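Local coordinates for protein rRNA N-glycosidase (PDB 3CTK) that belongs to the ribosome-inactivating proteins of plants and folds into a mixed beta sheet packed against a largely helical body, at residues F6-E10 with I52-S56; K58-V62 with G73-K77; F86-V90 with T109-S113; F169-E175 with N188-L194; W198-D203 with M241-K247. All blocks are in the same frame, centred on the assembly; numbering follows the deposited sequence. Where two conformers were deposited one is given.

Overall arrangement
Interactions 1 to 3 follow one another across the six-stranded mixed sheet: interaction 1 at the edge strand 3-7, interaction 2 in the hairpin at its middle, and interaction 3 where strand 81-88 meets the loop after the other edge strand. Backbone bonds dominate in all three; interaction 2 is buried, interaction 1 partly so, and interaction 3 lies at the surface, where waters bridge its polar groups. Interactions 1 and 2 touch through T53 and T59. Interactions 4 (buried) and 5 (partly buried) belong to the helical body, their centres about 14 Å apart, and share a hydrophobic junction of F169, L194, W198, I201 and M241; ring faces and lysine chains replace strand pairing there.

Interaction 1: F6-E10 with I52-S56; sequences FNLGE and ITTTS
The carbonyl oxygen of T53 receives the shortest bond between the two segments: L8 N donates to T53 O at 2.8 Å, almost straight at the hydrogen (170°). The same oxygen is also approached by the CA-H of N7. One step earlier T53 N donates to F6 O at 3.1 Å, and the CA of I52 faces that oxygen as well. These bonds pair N7 with T53 and, together with the bond of F6 to D51, set F6 beside I52 in parallel register.

Beyond N7 the chain leaves the strand in a type I turn running to E10. The N7 side chain stays on the T53 side of the sheet, with CG anti to the backbone N (chi1 -175°). Its OD1 accepts from G9 N at 2.7 Å, an Asx turn that fixes the amide, while ND2 lies 3.9 Å from T53 CB. ND2 also donates to a water at 3.3 Å, and this water in turn donates to T54 O, tying the two strand ends together. The hydroxyl of T53 is engaged with T59 in the next strand.

On the other side of the backbone, L8 lays CG and both methyl branches across the CG2 methyl of I52, its CG 3.9 Å from I52 CG2. Both residues also touch helix 132-142. Farther along, T55 turns its methyl onto the turn, with T55 CG2 3.6 Å from G9 CA, while T55 OG1 is bonded to E136. These parallel neighbours are the two strands of a beta-alpha-beta unit, strand 3-7, helix 14-25 and strand 47-53, at the edge of the mixed sheet.

Interaction 2: K58-V62 with G73-K77; sequences KTVKV and GYQDK
Strands 59-62 and 73-77 run antiparallel, their axes approaching to 4.5 Å with an angle of 157° between directions. K61 and Q75 form the hydrogen-bonded pair: K61 N donates to Q75 O at 3.0 Å, and Q75 N returns to K61 O at 2.9 Å by a more bent bond. V62 and Y74 make the adjoining non-hydrogen-bonded pair, with Y74 CA only 3.1 Å from K61 O. Nearer the open end a water lies within hydrogen-bonding distance of both T59 O and Q75 O and may donate to either.

On the face of V60, V62 and Y74, a V60 methyl lies obliquely against the tyrosine ring in the conformer given, and V62 CG2 packs 4.2 Å from Y74 CB. Y74 CG sits between the backbone N and carbonyl carbon (chi1 62°), a position from which the ring reaches helix 149-168. On the other face, K61 and Q75 start out side by side, K61 CD 3.7 Å from Q75 NE2, before the lysine chain bends away.

The hairpin lies mid-sheet, strand 47-53 flanking one side and strand 81-88 the other. Helices 149-168 and 132-142 cover its apolar face, F155 meeting the Y74 ring edge-to-face.

Interaction 3: F86-V90 with T109-S113; sequences FLDKV and TFDGS
F110 and D111 both hold CG between the backbone N and the carbonyl carbon (chi1 53° and 68°), and from these positions the F110 ring reaches L87 while the D111 carboxylate turns forward along its own loop, toward S113. L87 sends its two methyls to different partners. CD2 approaches the phenyl ring obliquely, 3.7 Å from F110 CE1, and CD1 rests 3.8 Å from G112 CA.

One direct hydrogen bond joins the backbones. D88 N donates to F110 O at 2.9 Å along a nearly straight N-H line. Just beyond, D88 O lies 3.2 Å from D111 CB, and K89 CG passes at a slant over the same methylene.

Two waters extend the joint. One donates to D88 O and accepts from G112 N, carrying the link past D111. The other donates to D88 OD2 at 2.6 Å and to T109 O, so the D88 carboxylate is tied to the opposing chain through solvent.

D111 OD2 takes two bonds from S113. S113 OG donates on its syn side at 2.7 Å, whereas S113 N closes an Asx turn from above the carboxylate plane. This double grip sets the loop just ahead of helix 114-121, for which S113 is the N-cap residue. The contact thus ties the last part of strand 81-88 to the corner between strand 105-108 and helix 114-121, with F110 packing on that helix and both L87 and F110 reaching helix 149-168.

Interaction 4: F169-E175 with N188-L194; sequences FKYIETE and NFKVLNL
F169, at the N-cap position of helix 170-180, turns one ring face to L194, whose CB stands 3.8 Å from the ring centroid, almost on the normal, in a CH-pi contact. The ring also meets W198 and I201 of helix 198-208.

Y171 carries the middle of the contact. A chi1 of 180° swings its CG opposite the backbone N, and the ring projects across to helix 189-196, where the extended K190 chain passes over one face. K190 CD lies 3.7 Å from the Y171 centroid as a CH-pi contact, and K190 NZ reaches 4.3 Å from it, a cation-pi contact; the ammonium also pairs with D240. V191 CG2 touches the ring edge. At the phenol end, N188 ND2 donates to Y171 OH at 3.2 Å, ring and amide planes being turned 45° apart.

I172 CD1 meets V191 CG1 at a slant, 4.0 Å away. A turn later E175 lays CG against V191 CG2, while E175 OE1 accepts from a water that N188 N also binds; R179 forms a salt bridge to this oxygen.

N188 has a second task: its OD1 takes V191 N at 2.9 Å and, weakly, K190 N, capping helix 189-196. The axes of the two segments approach to 10.0 Å, and the helices pack roughly antiparallel (140° between directions), with a tyrosine-lysine face contact beside the apolar pair I172 and V191 and an N-cap asparagine that also bonds across the interface.

Interaction 5: W198-D203 with M241-K247; sequences WGDISD and MGILKFK
Two direct hydrogen bonds join helix 198-208 to the C-terminal loop. W198 NE1 donates to I243 O at 2.9 Å, the oxygen lying in the indole plane at the ring edge. K245 N gives an almost perfectly straight bond (178°) to S202 OG at 2.9 Å. That hydroxyl donates in turn to W198 O, which takes S202 N from the opposite face of its plane, so the serine relays between helix and loop.

Packing contacts centre on the indole. K245 CB lies over the six-membered ring, 3.5 Å from the centroid of W198, a CH-pi contact; chi1 at -179° then carries K245 CG past CZ3 and CH2, and bends farther out bring K245 CE to 3.6 Å from G199 CA. M241 curls its CE methyl onto I201 CG2 at 3.8 Å and toward the indole edge.

Charge plays a smaller part: K245 NZ and D203 OD1 form a long salt bridge of 3.8 Å. A water lies 2.6 Å from D203 OD1 and also near F246 O.

R168 makes a cation-pi contact with the W198 indole, while G242 and I243 hydrogen-bond to R168 at the end of helix 149-168. The loop therefore runs between that helix end and helix 198-208.

Interaction 1: F6-E10 with I52-S56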
# COMPACT_ATOMS: atom_id res chain seq x y z
N PHE A 6 -7.13 -4.73 -10.88
CA PHE A 6 -7.38 -5.94 -10.11
C PHE A 6 -8.89 -6.11 -9.89
O PHE A 6 -9.53 -5.25 -9.28
CB PHE A 6 -6.66 -5.88 -8.76
CG PHE A 6 -6.80 -7.13 -7.94
CD1 PHE A 6 -6.59 -8.39 -8.51
CD2 PHE A 6 -7.12 -7.05 -6.58
CE1 PHE A 6 -6.70 -9.55 -7.74
CE2 PHE A 6 -7.22 -8.21 -5.81
CZ PHE A 6 -7.01 -9.46 -6.38
N ASN A 7 -9.44 -7.20 -10.39
CA ASN A 7 -10.87 -7.48 -10.22
C ASN A 7 -11.00 -8.46 -9.07
O ASN A 7 -10.39 -9.53 -9.08
CB ASN A 7 -11.45 -8.08 -11.50
CG ASN A 7 -12.95 -8.28 -11.41
OD1 ASN A 7 -13.43 -9.12 -10.64
ND2 ASN A 7 -13.70 -7.50 -12.18
N LEU A 8 -11.80 -8.10 -8.06
CA LEU A 8 -11.97 -8.93 -6.88
C LEU A 8 -12.68 -10.26 -7.13
O LEU A 8 -12.80 -11.09 -6.22
CB LEU A 8 -12.68 -8.14 -5.78
CG LEU A 8 -11.97 -6.84 -5.37
CD1 LEU A 8 -12.69 -6.21 -4.19
CD2 LEU A 8 -10.52 -7.13 -5.02
N GLY A 9 -13.15 -10.46 -8.35
CA GLY A 9 -13.81 -11.70 -8.70
C GLY A 9 -12.80 -12.67 -9.30
O GLY A 9 -13.14 -13.81 -9.64
N GLU A 10 -11.56 -12.20 -9.44
CA GLU A 10 -10.48 -13.01 -10.01
C GLU A 10 -9.29 -12.96 -9.05
O GLU A 10 -8.20 -12.52 -9.43
CB GLU A 10 -10.04 -12.43 -11.36
CG GLU A 10 -11.17 -11.88 -12.21
CD GLU A 10 -10.68 -11.38 -13.56
OE1 GLU A 10 -9.58 -10.78 -13.61
OE2 GLU A 10 -11.39 -11.58 -14.57
N ILE A 52 -9.60 -1.00 -8.78
CA ILE A 52 -10.12 -2.17 -8.09
C ILE A 52 -11.62 -2.27 -8.35
O ILE A 52 -12.37 -1.35 -8.04
CB ILE A 52 -9.90 -2.06 -6.57
CG1 ILE A 52 -8.40 -1.86 -6.29
CG2 ILE A 52 -10.41 -3.33 -5.87
CD1 ILE A 52 -8.10 -1.51 -4.85
N THR A 53 -12.04 -3.39 -8.93
CA THR A 53 -13.44 -3.61 -9.26
C THR A 53 -14.03 -4.77 -8.45
O THR A 53 -13.42 -5.83 -8.34
CB THR A 53 -13.62 -3.92 -10.76
OG1 THR A 53 -13.03 -2.87 -11.53
CG2 THR A 53 -15.09 -4.05 -11.11
N THR A 54 -15.21 -4.55 -7.88
CA THR A 54 -15.89 -5.56 -7.07
C THR A 54 -16.71 -6.51 -7.94
O THR A 54 -16.94 -6.24 -9.12
CB THR A 54 -16.85 -4.91 -6.07
OG1 THR A 54 -17.89 -4.22 -6.78
CG2 THR A 54 -16.10 -3.91 -5.18
N THR A 55 -17.17 -7.61 -7.36
CA THR A 55 -18.00 -8.55 -8.12
C THR A 55 -19.35 -7.88 -8.36
O THR A 55 -20.12 -8.32 -9.22
CB THR A 55 -18.22 -9.88 -7.36
OG1 THR A 55 -18.85 -9.62 -6.10
CG2 THR A 55 -16.89 -10.59 -7.13
N SER A 56 -19.64 -6.83 -7.60
CA SER A 56 -20.89 -6.10 -7.75
C SER A 56 -20.74 -5.02 -8.83
O SER A 56 -21.62 -4.17 -9.00
CB SER A 56 -21.30 -5.46 -6.42
OG SER A 56 -20.30 -4.59 -5.94
O HOH W 1 -16.90 -7.52 -11.50

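Interaction 2: K58-V62 with G73-K77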
# COMPACT_ATOMS: atom_id res chain seq x y z
N LYS A 58 -18.59 -2.43 -9.05
CA LYS A 58 -18.27 -1.07 -8.63
C LYS A 58 -16.75 -0.93 -8.63
O LYS A 58 -16.03 -1.83 -8.20
CB LYS A 58 -18.85 -0.79 -7.24
CG LYS A 58 -20.37 -0.92 -7.20
CD LYS A 58 -20.95 -0.64 -5.82
CE LYS A 58 -22.47 -0.77 -5.85
NZ LYS A 58 -23.08 -0.46 -4.53
N THR A 59 -16.26 0.19 -9.14
CA THR A 59 -14.82 0.41 -9.21
C THR A 59 -14.36 1.65 -8.46
O THR A 59 -15.05 2.68 -8.43
CB THR A 59 -14.34 0.56 -10.67
OG1 THR A 59 -14.69 -0.61 -11.42
CG2 THR A 59 -12.82 0.75 -10.73
N VAL A 60 -13.19 1.55 -7.84
CA VAL A 60 -12.59 2.67 -7.14
C VAL A 60 -11.18 2.77 -7.70
O VAL A 60 -10.46 1.78 -7.75
CB VAL A 60 -12.52 2.41 -5.62
CG1 VAL A 60 -11.77 3.55 -4.93
CG2 VAL A 60 -13.92 2.28 -5.05
N LYS A 61 -10.80 3.96 -8.16
CA LYS A 61 -9.47 4.19 -8.72
C LYS A 61 -8.60 4.78 -7.62
O LYS A 61 -8.75 5.94 -7.26
CB LYS A 61 -9.52 5.17 -9.89
CG LYS A 61 -10.29 4.69 -11.12
CD LYS A 61 -10.39 5.84 -12.13
CE LYS A 61 -10.36 5.35 -13.56
NZ LYS A 61 -11.60 4.62 -13.96
N VAL A 62 -7.68 3.98 -7.09
CA VAL A 62 -6.80 4.42 -6.01
C VAL A 62 -5.48 4.98 -6.53
O VAL A 62 -4.79 4.35 -7.33
CB VAL A 62 -6.51 3.23 -5.06
CG1 VAL A 62 -5.69 3.70 -3.86
CG2 VAL A 62 -7.82 2.61 -4.61
N GLY A 73 -5.32 9.00 -2.17
CA GLY A 73 -6.74 9.20 -2.34
C GLY A 73 -7.31 8.25 -3.37
O GLY A 73 -6.62 7.35 -3.84
N TYR A 74 -8.58 8.43 -3.71
CA TYR A 74 -9.22 7.57 -4.70
C TYR A 74 -10.37 8.29 -5.37
O TYR A 74 -10.79 9.36 -4.93
CB TYR A 74 -9.75 6.29 -4.04
CG TYR A 74 -10.82 6.53 -2.99
CD1 TYR A 74 -10.47 6.77 -1.66
CD2 TYR A 74 -12.17 6.56 -3.33
CE1 TYR A 74 -11.44 7.02 -0.69
CE2 TYR A 74 -13.16 6.82 -2.37
CZ TYR A 74 -12.78 7.05 -1.05
OH TYR A 74 -13.74 7.32 -0.10
N GLN A 75 -10.87 7.70 -6.44
CA GLN A 75 -12.01 8.26 -7.15
C GLN A 75 -13.09 7.20 -7.20
O GLN A 75 -12.84 6.06 -7.60
CB GLN A 75 -11.61 8.66 -8.57
CG GLN A 75 -12.75 9.26 -9.39
CD GLN A 75 -12.36 9.50 -10.84
OE1 GLN A 75 -11.69 10.48 -11.16
NE2 GLN A 75 -12.76 8.59 -11.71
N ASP A 76 -14.29 7.56 -6.77
CA ASP A 76 -15.41 6.63 -6.81
C ASP A 76 -16.55 7.37 -7.51
O ASP A 76 -16.30 8.21 -8.38
CB ASP A 76 -15.80 6.18 -5.39
CG ASP A 76 -16.51 7.25 -4.58
OD1 ASP A 76 -16.22 8.46 -4.76
OD2 ASP A 76 -17.34 6.88 -3.73
N LYS A 77 -17.79 7.05 -7.16
CA LYS A 77 -18.92 7.72 -7.80
C LYS A 77 -19.92 8.26 -6.79
O LYS A 77 -20.04 7.74 -5.68
CB LYS A 77 -19.64 6.77 -8.75
CG LYS A 77 -18.73 6.00 -9.68
CD LYS A 77 -19.15 6.15 -11.13
CE LYS A 77 -18.18 7.03 -11.89
NZ LYS A 77 -18.56 7.18 -13.33
O HOH W 2 -14.27 4.77 -10.05

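Interaction 3: F86-V90 with T109-S113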
# COMPACT_ATOMS: atom_id res chain seq x y z
N PHE A 86 -9.63 12.73 -1.10
CA PHE A 86 -8.22 12.80 -0.72
C PHE A 86 -7.99 12.76 0.78
O PHE A 86 -8.78 13.29 1.56
CB PHE A 86 -7.58 14.09 -1.24
CG PHE A 86 -7.53 14.20 -2.74
CD1 PHE A 86 -8.45 14.99 -3.42
CD2 PHE A 86 -6.55 13.53 -3.47
CE1 PHE A 86 -8.39 15.13 -4.80
CE2 PHE A 86 -6.48 13.65 -4.85
CZ PHE A 86 -7.40 14.46 -5.52
N LEU A 87 -6.89 12.14 1.18
CA LEU A 87 -6.52 12.09 2.58
C LEU A 87 -5.96 13.48 2.87
O LEU A 87 -5.56 14.19 1.94
CB LEU A 87 -5.43 11.03 2.80
CG LEU A 87 -5.91 9.58 2.79
CD1 LEU A 87 -4.74 8.64 2.53
CD2 LEU A 87 -6.58 9.27 4.13
N ASP A 88 -5.92 13.88 4.13
CA ASP A 88 -5.39 15.18 4.48
C ASP A 88 -3.86 15.10 4.44
O ASP A 88 -3.28 14.02 4.54
CB ASP A 88 -5.87 15.59 5.88
CG ASP A 88 -5.50 17.03 6.24
OD1 ASP A 88 -5.46 17.89 5.34
OD2 ASP A 88 -5.27 17.29 7.44
N LYS A 89 -3.22 16.25 4.25
CA LYS A 89 -1.76 16.33 4.23
C LYS A 89 -1.04 15.61 3.08
O LYS A 89 0.10 15.19 3.24
CB LYS A 89 -1.20 15.81 5.55
CG LYS A 89 -1.89 16.36 6.79
CD LYS A 89 -1.82 17.88 6.85
CE LYS A 89 -2.47 18.40 8.13
NZ LYS A 89 -2.48 19.89 8.19
N VAL A 90 -1.70 15.45 1.94
CA VAL A 90 -1.05 14.80 0.80
C VAL A 90 -0.33 15.89 -0.00
O VAL A 90 -0.59 17.08 0.17
CB VAL A 90 -2.07 14.06 -0.10
CG1 VAL A 90 -2.70 12.90 0.67
CG2 VAL A 90 -3.14 15.02 -0.60
N THR A 109 -10.65 14.75 6.93
CA THR A 109 -10.09 15.42 8.09
C THR A 109 -8.89 14.70 8.69
O THR A 109 -8.21 15.23 9.56
CB THR A 109 -11.15 15.62 9.19
OG1 THR A 109 -11.68 14.35 9.59
CG2 THR A 109 -12.29 16.50 8.68
N PHE A 110 -8.63 13.48 8.21
CA PHE A 110 -7.50 12.70 8.70
C PHE A 110 -6.49 12.39 7.60
O PHE A 110 -6.84 12.37 6.41
CB PHE A 110 -7.99 11.39 9.35
CG PHE A 110 -8.90 10.56 8.47
CD1 PHE A 110 -8.38 9.69 7.52
CD2 PHE A 110 -10.29 10.64 8.61
CE1 PHE A 110 -9.23 8.91 6.72
CE2 PHE A 110 -11.14 9.87 7.82
CZ PHE A 110 -10.61 9.00 6.87
N ASP A 111 -5.23 12.19 7.98
CA ASP A 111 -4.19 11.88 7.00
C ASP A 111 -4.02 10.37 6.86
O ASP A 111 -4.73 9.59 7.51
CB ASP A 111 -2.87 12.56 7.37
CG ASP A 111 -2.23 11.99 8.63
OD1 ASP A 111 -1.45 12.73 9.27
OD2 ASP A 111 -2.49 10.82 8.97
N GLY A 112 -3.07 9.95 6.03
CA GLY A 112 -2.87 8.53 5.80
C GLY A 112 -1.97 7.74 6.73
O GLY A 112 -1.68 6.57 6.46
N SER A 113 -1.52 8.34 7.83
CA SER A 113 -0.68 7.61 8.77
C SER A 113 -1.54 6.56 9.45
O SER A 113 -2.75 6.74 9.61
CB SER A 113 -0.08 8.57 9.81
OG SER A 113 -1.10 9.19 10.58
O HOH W 3 -1.79 11.64 3.96
O HOH W 4 -5.51 15.99 9.65

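Interaction 4: F169-E175 with N188-L194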
# COMPACT_ATOMS: atom_id res chain seq x y z
N PHE A 169 6.58 -5.51 0.39
CA PHE A 169 7.04 -6.75 1.01
C PHE A 169 6.50 -8.06 0.45
O PHE A 169 5.30 -8.33 0.53
CB PHE A 169 6.69 -6.72 2.51
CG PHE A 169 7.33 -5.59 3.26
CD1 PHE A 169 8.64 -5.68 3.70
CD2 PHE A 169 6.61 -4.43 3.55
CE1 PHE A 169 9.24 -4.64 4.41
CE2 PHE A 169 7.19 -3.38 4.26
CZ PHE A 169 8.51 -3.49 4.70
N LYS A 170 7.38 -8.89 -0.11
CA LYS A 170 6.95 -10.18 -0.63
C LYS A 170 6.32 -11.02 0.47
O LYS A 170 5.41 -11.81 0.21
CB LYS A 170 8.14 -10.94 -1.23
CG LYS A 170 8.62 -10.39 -2.56
CD LYS A 170 9.78 -11.22 -3.10
CE LYS A 170 10.22 -10.73 -4.47
NZ LYS A 170 11.37 -11.52 -4.99
N TYR A 171 6.78 -10.85 1.71
CA TYR A 171 6.24 -11.60 2.84
C TYR A 171 4.74 -11.31 3.00
O TYR A 171 3.94 -12.23 3.19
CB TYR A 171 6.94 -11.24 4.15
CG TYR A 171 6.38 -12.01 5.33
CD1 TYR A 171 6.74 -13.34 5.55
CD2 TYR A 171 5.44 -11.43 6.18
CE1 TYR A 171 6.17 -14.07 6.59
CE2 TYR A 171 4.86 -12.16 7.22
CZ TYR A 171 5.23 -13.48 7.42
OH TYR A 171 4.66 -14.20 8.44
N ILE A 172 4.38 -10.04 2.92
CA ILE A 172 2.99 -9.63 3.06
C ILE A 172 2.19 -10.11 1.85
O ILE A 172 1.06 -10.56 1.99
CB ILE A 172 2.88 -8.09 3.23
CG1 ILE A 172 3.59 -7.67 4.52
CG2 ILE A 172 1.41 -7.66 3.29
CD1 ILE A 172 3.51 -6.18 4.83
N GLU A 173 2.79 -10.03 0.66
CA GLU A 173 2.10 -10.50 -0.54
C GLU A 173 1.75 -11.98 -0.36
O GLU A 173 0.65 -12.42 -0.70
CB GLU A 173 2.99 -10.34 -1.77
CG GLU A 173 2.32 -10.82 -3.06
CD GLU A 173 3.29 -11.01 -4.20
OE1 GLU A 173 4.50 -10.71 -4.04
OE2 GLU A 173 2.84 -11.45 -5.28
N THR A 174 2.69 -12.74 0.19
CA THR A 174 2.46 -14.17 0.39
C THR A 174 1.37 -14.44 1.42
O THR A 174 0.61 -15.40 1.28
CB THR A 174 3.76 -14.90 0.79
OG1 THR A 174 4.71 -14.77 -0.28
CG2 THR A 174 3.50 -16.37 1.03
N GLU A 175 1.28 -13.61 2.46
CA GLU A 175 0.24 -13.80 3.46
C GLU A 175 -1.13 -13.63 2.81
O GLU A 175 -2.05 -14.40 3.06
CB GLU A 175 0.38 -12.79 4.61
CG GLU A 175 1.53 -13.08 5.56
CD GLU A 175 1.38 -14.42 6.26
OE1 GLU A 175 0.46 -14.56 7.10
OE2 GLU A 175 2.17 -15.34 5.96
N ASN A 188 -0.52 -10.74 11.13
CA ASN A 188 0.26 -11.20 12.28
C ASN A 188 1.32 -10.19 12.70
O ASN A 188 1.49 -9.14 12.07
CB ASN A 188 0.89 -12.59 12.02
CG ASN A 188 1.93 -12.59 10.91
OD1 ASN A 188 2.74 -11.67 10.79
ND2 ASN A 188 1.95 -13.66 10.12
N PHE A 189 2.04 -10.51 13.78
CA PHE A 189 3.06 -9.63 14.32
C PHE A 189 4.14 -9.21 13.32
O PHE A 189 4.61 -8.08 13.37
CB PHE A 189 3.73 -10.28 15.53
CG PHE A 189 2.76 -10.68 16.61
CD1 PHE A 189 2.35 -12.00 16.75
CD2 PHE A 189 2.24 -9.72 17.48
CE1 PHE A 189 1.45 -12.37 17.75
CE2 PHE A 189 1.34 -10.08 18.48
CZ PHE A 189 0.94 -11.41 18.61
N LYS A 190 4.53 -10.12 12.43
CA LYS A 190 5.56 -9.81 11.45
C LYS A 190 5.04 -8.86 10.38
O LYS A 190 5.73 -7.92 9.98
CB LYS A 190 6.10 -11.09 10.79
CG LYS A 190 7.16 -10.81 9.72
CD LYS A 190 7.93 -12.06 9.31
CE LYS A 190 8.93 -11.73 8.20
NZ LYS A 190 9.83 -12.87 7.87
N VAL A 191 3.82 -9.10 9.90
CA VAL A 191 3.23 -8.23 8.89
C VAL A 191 3.24 -6.80 9.42
O VAL A 191 3.72 -5.88 8.75
CB VAL A 191 1.78 -8.65 8.57
CG1 VAL A 191 1.14 -7.62 7.65
CG2 VAL A 191 1.78 -10.02 7.90
N LEU A 192 2.72 -6.61 10.62
CA LEU A 192 2.67 -5.30 11.25
C LEU A 192 4.05 -4.68 11.47
O LEU A 192 4.24 -3.49 11.25
CB LEU A 192 1.91 -5.38 12.58
CG LEU A 192 0.39 -5.19 12.52
CD1 LEU A 192 -0.18 -5.80 11.26
CD2 LEU A 192 -0.25 -5.79 13.76
N ASN A 193 5.01 -5.50 11.87
CA ASN A 193 6.37 -5.01 12.11
C ASN A 193 7.02 -4.50 10.83
O ASN A 193 7.65 -3.44 10.82
CB ASN A 193 7.23 -6.12 12.73
CG ASN A 193 8.60 -5.62 13.13
OD1 ASN A 193 8.73 -4.77 14.01
ND2 ASN A 193 9.63 -6.15 12.50
N LEU A 194 6.87 -5.25 9.74
CA LEU A 194 7.45 -4.84 8.46
C LEU A 194 6.81 -3.53 8.01
O LEU A 194 7.50 -2.63 7.53
CB LEU A 194 7.24 -5.94 7.41
CG LEU A 194 8.05 -7.23 7.62
CD1 LEU A 194 7.63 -8.28 6.61
CD2 LEU A 194 9.54 -6.93 7.47
O HOH W 5 -0.83 -12.57 8.76

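Interaction 5: W198-D203 with M241-K247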
# COMPACT_ATOMS: atom_id res chain seq x y z
N TRP A 198 9.46 -0.14 6.96
CA TRP A 198 9.91 -0.13 5.57
C TRP A 198 11.08 0.83 5.33
O TRP A 198 12.08 0.45 4.70
CB TRP A 198 8.76 0.25 4.64
CG TRP A 198 9.12 0.21 3.19
CD1 TRP A 198 9.58 -0.87 2.49
CD2 TRP A 198 8.99 1.28 2.25
NE1 TRP A 198 9.74 -0.54 1.17
CE2 TRP A 198 9.39 0.78 0.99
CE3 TRP A 198 8.58 2.62 2.35
CZ2 TRP A 198 9.39 1.56 -0.17
CZ3 TRP A 198 8.58 3.40 1.20
CH2 TRP A 198 8.98 2.87 -0.04
N GLY A 199 10.95 2.06 5.82
CA GLY A 199 12.01 3.04 5.64
C GLY A 199 13.33 2.62 6.24
O GLY A 199 14.37 2.71 5.59
N ASP A 200 13.30 2.16 7.49
CA ASP A 200 14.52 1.73 8.17
C ASP A 200 15.17 0.51 7.54
O ASP A 200 16.40 0.43 7.45
CB ASP A 200 14.24 1.45 9.65
CG ASP A 200 13.98 2.72 10.44
OD1 ASP A 200 14.33 3.81 9.95
OD2 ASP A 200 13.44 2.63 11.57
N ILE A 201 14.35 -0.45 7.11
CA ILE A 201 14.87 -1.66 6.47
C ILE A 201 15.55 -1.28 5.16
O ILE A 201 16.61 -1.81 4.83
CB ILE A 201 13.73 -2.68 6.19
CG1 ILE A 201 13.21 -3.25 7.51
CG2 ILE A 201 14.24 -3.81 5.30
CD1 ILE A 201 11.98 -4.13 7.36
N SER A 202 14.94 -0.36 4.42
CA SER A 202 15.48 0.08 3.14
C SER A 202 16.81 0.81 3.31
O SER A 202 17.76 0.58 2.55
CB SER A 202 14.47 0.98 2.42
OG SER A 202 13.29 0.25 2.09
N ASP A 203 16.90 1.68 4.30
CA ASP A 203 18.14 2.42 4.54
C ASP A 203 19.26 1.47 4.96
O ASP A 203 20.41 1.65 4.58
CB ASP A 203 17.95 3.49 5.62
CG ASP A 203 17.06 4.64 5.16
OD1 ASP A 203 17.07 4.95 3.95
OD2 ASP A 203 16.36 5.23 6.01
N MET A 241 11.56 -8.90 0.87
CA MET A 241 11.43 -7.60 0.22
C MET A 241 10.91 -7.61 -1.22
O MET A 241 11.33 -8.42 -2.04
CB MET A 241 12.77 -6.87 0.24
CG MET A 241 13.37 -6.69 1.62
SD MET A 241 12.22 -5.96 2.81
CE MET A 241 12.05 -4.28 2.19
N GLY A 242 10.00 -6.67 -1.50
CA GLY A 242 9.44 -6.54 -2.84
C GLY A 242 10.07 -5.36 -3.56
O GLY A 242 10.46 -5.46 -4.72
N ILE A 243 10.15 -4.23 -2.87
CA ILE A 243 10.77 -3.02 -3.42
C ILE A 243 11.20 -2.14 -2.25
O ILE A 243 10.48 -2.02 -1.26
CB ILE A 243 9.81 -2.24 -4.36
CG1 ILE A 243 10.53 -1.01 -4.93
CG2 ILE A 243 8.56 -1.80 -3.61
CD1 ILE A 243 9.79 -0.32 -6.07
N LEU A 244 12.39 -1.55 -2.37
CA LEU A 244 12.93 -0.69 -1.32
C LEU A 244 12.66 0.79 -1.53
O LEU A 244 12.42 1.24 -2.65
CB LEU A 244 14.45 -0.87 -1.21
CG LEU A 244 15.02 -2.28 -1.03
CD1 LEU A 244 16.53 -2.20 -0.87
CD2 LEU A 244 14.39 -2.95 0.17
N LYS A 245 12.71 1.54 -0.43
CA LYS A 245 12.51 2.98 -0.49
C LYS A 245 13.80 3.60 -1.01
O LYS A 245 14.89 3.06 -0.81
CB LYS A 245 12.19 3.54 0.90
CG LYS A 245 11.95 5.06 0.93
CD LYS A 245 11.65 5.57 2.34
CE LYS A 245 12.89 5.59 3.22
NZ LYS A 245 13.90 6.57 2.72
N PHE A 246 13.66 4.74 -1.68
CA PHE A 246 14.79 5.48 -2.25
C PHE A 246 15.86 5.79 -1.21
O PHE A 246 15.61 5.65 -0.01
CB PHE A 246 14.31 6.80 -2.84
CG PHE A 246 13.55 7.67 -1.86
CD1 PHE A 246 12.16 7.72 -1.88
CD2 PHE A 246 14.23 8.42 -0.90
CE1 PHE A 246 11.45 8.50 -0.95
CE2 PHE A 246 13.53 9.20 0.04
CZ PHE A 246 12.14 9.24 0.02
N LYS A 247 17.04 6.21 -1.69
CA LYS A 247 18.18 6.61 -0.86
C LYS A 247 19.55 6.08 -1.25
O LYS A 247 19.68 5.08 -1.93
CB LYS A 247 17.94 6.25 0.59
CG LYS A 247 17.47 7.40 1.45
CD LYS A 247 18.49 8.52 1.45
CE LYS A 247 18.17 9.54 2.52
NZ LYS A 247 19.33 10.44 2.70
O HOH W 6 16.10 3.68 1.91